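Local coordinates for thermosome subunit (Methanococcoides burtonii, PDB 3AQ1), which probably acts as an ATP-dependent group II chaperonin that binds unfolded polypeptides and couples ATP hydrolysis to their folding, at residues 67-70 / 71-75; 411-414 / 415-419. All blocks are in the same frame, centred on the assembly; numbering follows the deposited sequence.

Contact 1 (67-70 / 71-75); sequences KGVH and STIIS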
loop_
_atom_site.group_PDB
_atom_site.type_symbol
_atom_site.label_atom_id
_atom_site.label_comp_id
_atom_site.label_asym_id
_atom_site.label_seq_id
_atom_site.Cartn_x
_atom_site.Cartn_y
_atom_site.Cartn_z
ATOM N N LYS A 67 13.819 -7.688 -41.927
ATOM C CA LYS A 67 14.938 -6.900 -42.451
ATOM C C LYS A 67 16.273 -7.612 -42.268
ATOM O O LYS A 67 17.319 -7.067 -42.622
ATOM C CB LYS A 67 15.020 -5.522 -41.783
ATOM C CG LYS A 67 14.242 -4.416 -42.484
ATOM C CD LYS A 67 14.689 -3.032 -42.007
ATOM C CE LYS A 67 16.188 -2.842 -42.223
ATOM N NZ LYS A 67 16.645 -1.452 -41.943
ATOM N N GLY A 68 16.244 -8.811 -41.687
ATOM C CA GLY A 68 17.445 -9.625 -41.573
ATOM C C GLY A 68 18.037 -9.868 -40.191
ATOM O O GLY A 68 18.759 -10.855 -39.991
ATOM N N VAL A 69 17.754 -8.981 -39.237
ATOM C CA VAL A 69 18.323 -9.109 -37.892
ATOM C C VAL A 69 17.840 -10.384 -37.208
ATOM O O VAL A 69 16.632 -10.608 -37.109
ATOM C CB VAL A 69 17.945 -7.917 -36.984
ATOM C CG1 VAL A 69 18.611 -8.068 -35.628
ATOM C CG2 VAL A 69 18.329 -6.589 -37.627
ATOM N N HIS A 70 18.777 -11.209 -36.732
ATOM C CA HIS A 70 18.414 -12.448 -36.034
ATOM C C HIS A 70 17.584 -12.207 -34.762
ATOM O O HIS A 70 17.871 -11.310 -33.963
ATOM C CB HIS A 70 19.646 -13.319 -35.736
ATOM C CG HIS A 70 19.343 -14.540 -34.914
ATOM N ND1 HIS A 70 18.370 -15.453 -35.262
ATOM C CD2 HIS A 70 19.893 -15.001 -33.765
ATOM C CE1 HIS A 70 18.327 -16.418 -34.360
ATOM N NE2 HIS A 70 19.243 -16.168 -33.441
ATOM N N SER A 71 16.555 -13.030 -34.595
ATOM C CA SER A 71 15.595 -12.910 -33.504
ATOM C C SER A 71 16.213 -12.903 -32.104
ATOM O O SER A 71 15.674 -12.300 -31.180
ATOM C CB SER A 71 14.573 -14.040 -33.607
ATOM O OG SER A 71 14.118 -14.423 -32.329
ATOM N N THR A 72 17.341 -13.577 -31.945
ATOM C CA THR A 72 17.946 -13.721 -30.632
ATOM C C THR A 72 18.759 -12.495 -30.219
ATOM O O THR A 72 18.878 -12.188 -29.033
ATOM C CB THR A 72 18.778 -15.000 -30.580
ATOM O OG1 THR A 72 17.884 -16.106 -30.404
ATOM C CG2 THR A 72 19.772 -14.961 -29.440
ATOM N N ILE A 73 19.292 -11.792 -31.211
ATOM C CA ILE A 73 20.010 -10.535 -31.007
ATOM C C ILE A 73 19.065 -9.444 -30.517
ATOM O O ILE A 73 19.403 -8.674 -29.617
ATOM C CB ILE A 73 20.694 -10.055 -32.316
ATOM C CG1 ILE A 73 21.926 -10.908 -32.631
ATOM C CG2 ILE A 73 21.084 -8.592 -32.224
ATOM C CD1 ILE A 73 22.562 -10.614 -33.993
ATOM N N ILE A 74 17.879 -9.386 -31.120
ATOM C CA ILE A 74 16.838 -8.444 -30.712
ATOM C C ILE A 74 16.500 -8.608 -29.238
ATOM O O ILE A 74 16.400 -7.623 -28.515
ATOM C CB ILE A 74 15.548 -8.618 -31.541
ATOM C CG1 ILE A 74 15.812 -8.282 -33.009
ATOM C CG2 ILE A 74 14.434 -7.731 -31.000
ATOM C CD1 ILE A 74 14.703 -8.695 -33.939
ATOM N N SER A 75 16.333 -9.854 -28.801
ATOM C CA SER A 75 16.029 -10.157 -27.404
ATOM C C SER A 75 17.065 -9.597 -26.436
ATOM O O SER A 75 16.702 -8.975 -25.434
ATOM C CB SER A 75 15.916 -11.660 -27.192
ATOM O OG SER A 75 14.912 -12.202 -28.016
#

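Contact 2 (411-414 / 415-419); sequences IDIM and VELRS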
loop_
_atom_site.group_PDB
_atom_site.type_symbol
_atom_site.label_atom_id
_atom_site.label_comp_id
_atom_site.label_asym_id
_atom_site.label_seq_id
_atom_site.Cartn_x
_atom_site.Cartn_y
_atom_site.Cartn_z
ATOM N N ILE A 411 0.876 14.370 -32.987
ATOM C CA ILE A 411 2.019 15.063 -33.573
ATOM C C ILE A 411 2.274 16.371 -32.834
ATOM O O ILE A 411 3.406 16.692 -32.478
ATOM C CB ILE A 411 1.795 15.357 -35.061
ATOM C CG1 ILE A 411 1.502 14.063 -35.821
ATOM C CG2 ILE A 411 3.010 16.053 -35.654
ATOM C CD1 ILE A 411 2.481 12.955 -35.489
ATOM N N ASP A 412 1.212 17.122 -32.602
ATOM C CA ASP A 412 1.312 18.370 -31.866
ATOM C C ASP A 412 1.931 18.164 -30.491
ATOM O O ASP A 412 2.840 18.899 -30.100
ATOM C CB ASP A 412 -0.069 19.010 -31.717
ATOM C CG ASP A 412 -0.376 19.984 -32.829
ATOM O OD1 ASP A 412 0.309 19.916 -33.868
ATOM O OD2 ASP A 412 -1.295 20.819 -32.662
ATOM N N ILE A 413 1.428 17.169 -29.764
ATOM C CA ILE A 413 1.883 16.889 -28.404
ATOM C C ILE A 413 3.320 16.375 -28.354
ATOM O O ILE A 413 4.085 16.761 -27.467
ATOM C CB ILE A 413 0.986 15.853 -27.701
ATOM C CG1 ILE A 413 -0.471 16.333 -27.649
ATOM C CG2 ILE A 413 1.536 15.535 -26.317
ATOM C CD1 ILE A 413 -0.646 17.595 -26.888
ATOM N N MET A 414 3.678 15.505 -29.299
ATOM C CA MET A 414 5.017 14.917 -29.348
ATOM C C MET A 414 6.091 15.942 -29.701
ATOM O O MET A 414 7.194 15.930 -29.146
ATOM C CB MET A 414 5.075 13.722 -30.313
ATOM C CG MET A 414 4.410 12.448 -29.780
ATOM S SD MET A 414 4.836 12.054 -28.064
ATOM C CE MET A 414 6.619 11.882 -28.171
ATOM N N VAL A 415 5.771 16.826 -30.637
ATOM C CA VAL A 415 6.671 17.914 -30.969
ATOM C C VAL A 415 6.942 18.707 -29.704
ATOM O O VAL A 415 8.086 18.931 -29.324
ATOM C CB VAL A 415 6.055 18.811 -32.056
ATOM C CG1 VAL A 415 6.742 20.178 -32.117
ATOM C CG2 VAL A 415 6.095 18.089 -33.401
ATOM N N GLU A 416 5.873 19.098 -29.032
ATOM C CA GLU A 416 5.992 19.923 -27.847
ATOM C C GLU A 416 6.695 19.178 -26.701
ATOM O O GLU A 416 7.467 19.784 -25.958
ATOM C CB GLU A 416 4.612 20.456 -27.446
ATOM C CG GLU A 416 4.580 21.253 -26.160
ATOM C CD GLU A 416 5.429 22.504 -26.242
ATOM O OE1 GLU A 416 5.934 22.795 -27.350
ATOM O OE2 GLU A 416 5.593 23.191 -25.203
ATOM N N LEU A 417 6.450 17.872 -26.563
ATOM C CA LEU A 417 7.144 17.100 -25.525
ATOM C C LEU A 417 8.635 16.964 -25.819
ATOM O O LEU A 417 9.469 17.108 -24.921
ATOM C CB LEU A 417 6.510 15.723 -25.285
ATOM C CG LEU A 417 5.150 15.765 -24.582
ATOM C CD1 LEU A 417 4.498 14.403 -24.539
ATOM C CD2 LEU A 417 5.250 16.370 -23.187
ATOM N N ARG A 418 8.974 16.702 -27.076
ATOM C CA ARG A 418 10.377 16.603 -27.457
ATOM C C ARG A 418 11.105 17.913 -27.265
ATOM O O ARG A 418 12.230 17.932 -26.776
ATOM C CB ARG A 418 10.532 16.109 -28.890
ATOM C CG ARG A 418 10.319 14.615 -29.006
ATOM C CD ARG A 418 10.887 14.094 -30.277
ATOM N NE ARG A 418 10.699 12.658 -30.400
ATOM C CZ ARG A 418 11.194 11.940 -31.399
ATOM N NH1 ARG A 418 11.907 12.539 -32.347
ATOM N NH2 ARG A 418 10.984 10.632 -31.449
ATOM N N SER A 419 10.461 19.009 -27.651
ATOM C CA SER A 419 11.065 20.320 -27.505
ATOM C C SER A 419 11.383 20.550 -26.034
ATOM O O SER A 419 12.534 20.764 -25.661
ATOM C CB SER A 419 10.127 21.405 -28.036
ATOM O OG SER A 419 10.522 22.693 -27.588
#

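Contact 1 (67-70 / 71-75)
The imidazole of His-70 lies against the first turn of helix 71-92 because its CG stands anti to the backbone N (chi1 175°), beside its own carbonyl carbon. This places Thr-72 N 3.4 Å above the ring plane, over its centre. The ring and the Thr-72 side chain lie side by side and point the same way, with His-70 NE2 3.3 Å from Thr-72 OG1. Val-69, with CG1 likewise anti to N (chi1 -177°), sends that methyl over to CG1 of Ile-74 at 3.8 Å, and the looser touch on Ile-73 is CG1 to CG2 at 4.2 Å.

His-70 is the N-cap residue, and its carbonyl O starts the helix with two weak bonds, from Ile-73 N at 3.1 Å and from Ile-74 N at 3.4 Å; the latter is the straighter. One turn on, Ser-75 OG returns to Ser-71 O at 3.3 Å.

The loop joins helix 45-65 to helix 71-92, in what is probably the equatorial domain of this group II chaperonin. Ile-74 packs on Ala-61, Leu-64 and Ile-65 of the former, while Ser-75 rests on Val-464 and Leu-467 of helix 449-467.

Contact 2 (411-414 / 415-419)
Ile-413 and Leu-417, one helical turn apart, lie side by side and point the same way, with CG2 of Ile-413 set 3.6 Å from CD1 of Leu-417. Leu-417 leans back along the helix over the preceding turn, and its branch lies close to the carbonyl oxygen of Ile-413, the one that accepts the hydrogen bond from Leu-417 N.

Met-414 flanks this pair. Its chain is bent at both chi2 (-45°) and chi3 (-60°) instead of running straight out, and these bends bring SD of Met-414 to 4.2 Å from CD1 of Leu-417, so the leucine methyl meets a branched carbon chain and a sulfur. Around the helix from this pair, Ile-411 and Val-415 touch more loosely, CG2 to CG2 at 4.3 Å. The Val-415 methyl lies close to the carbonyl oxygen of Ile-411, which accepts the hydrogen bond from Val-415 N.

Four successive i to i+4 bonds run beneath these side chains. The one from Arg-418 N to Met-414 O is 2.8 Å long and nearly straight (165°); that from Glu-416 N to Asp-412 O is longer, at 3.2 Å. The Arg-418 chain leaves the helix extended from CG to NE, and its NH2 forms a salt bridge with Glu-396.

Helix 410-422 thus turns an apolar stripe inward and leaves Ile-411, Asp-412, Val-415 and Arg-418 exposed. It belongs to the C-terminal part of the chain, which in TCP-1 chaperonins joins the N-terminal part to form the equatorial domain. Ile-413 packs on Ala-403 of helix 397-405, and Met-414 reaches Pro-399 and Val-400 of the same helix. Leu-417 bridges two elements, touching Pro-399 there and Val-437 of strand 437-439, which Glu-416 also meets.

Overall arrangement
Both contacts are local and partly buried, each with two buried residues, and they lie on the same side of the chain's centre. Their centres are 31 Å apart and their nearest atoms about 17 Å, so neither touches the other. Contact 1 is the start of a helix, where a loop carbonyl makes weak, shared bonds and a histidine ring lies over the backbone. Contact 2 runs through most of helix 410-422, with regular bonding and apolar side chains packed one turn apart. They hold different elements: contact 1 packs between helices 45-65 and 449-467, contact 2 against helix 397-405 and strand 437-439. More of contact 2 is exposed.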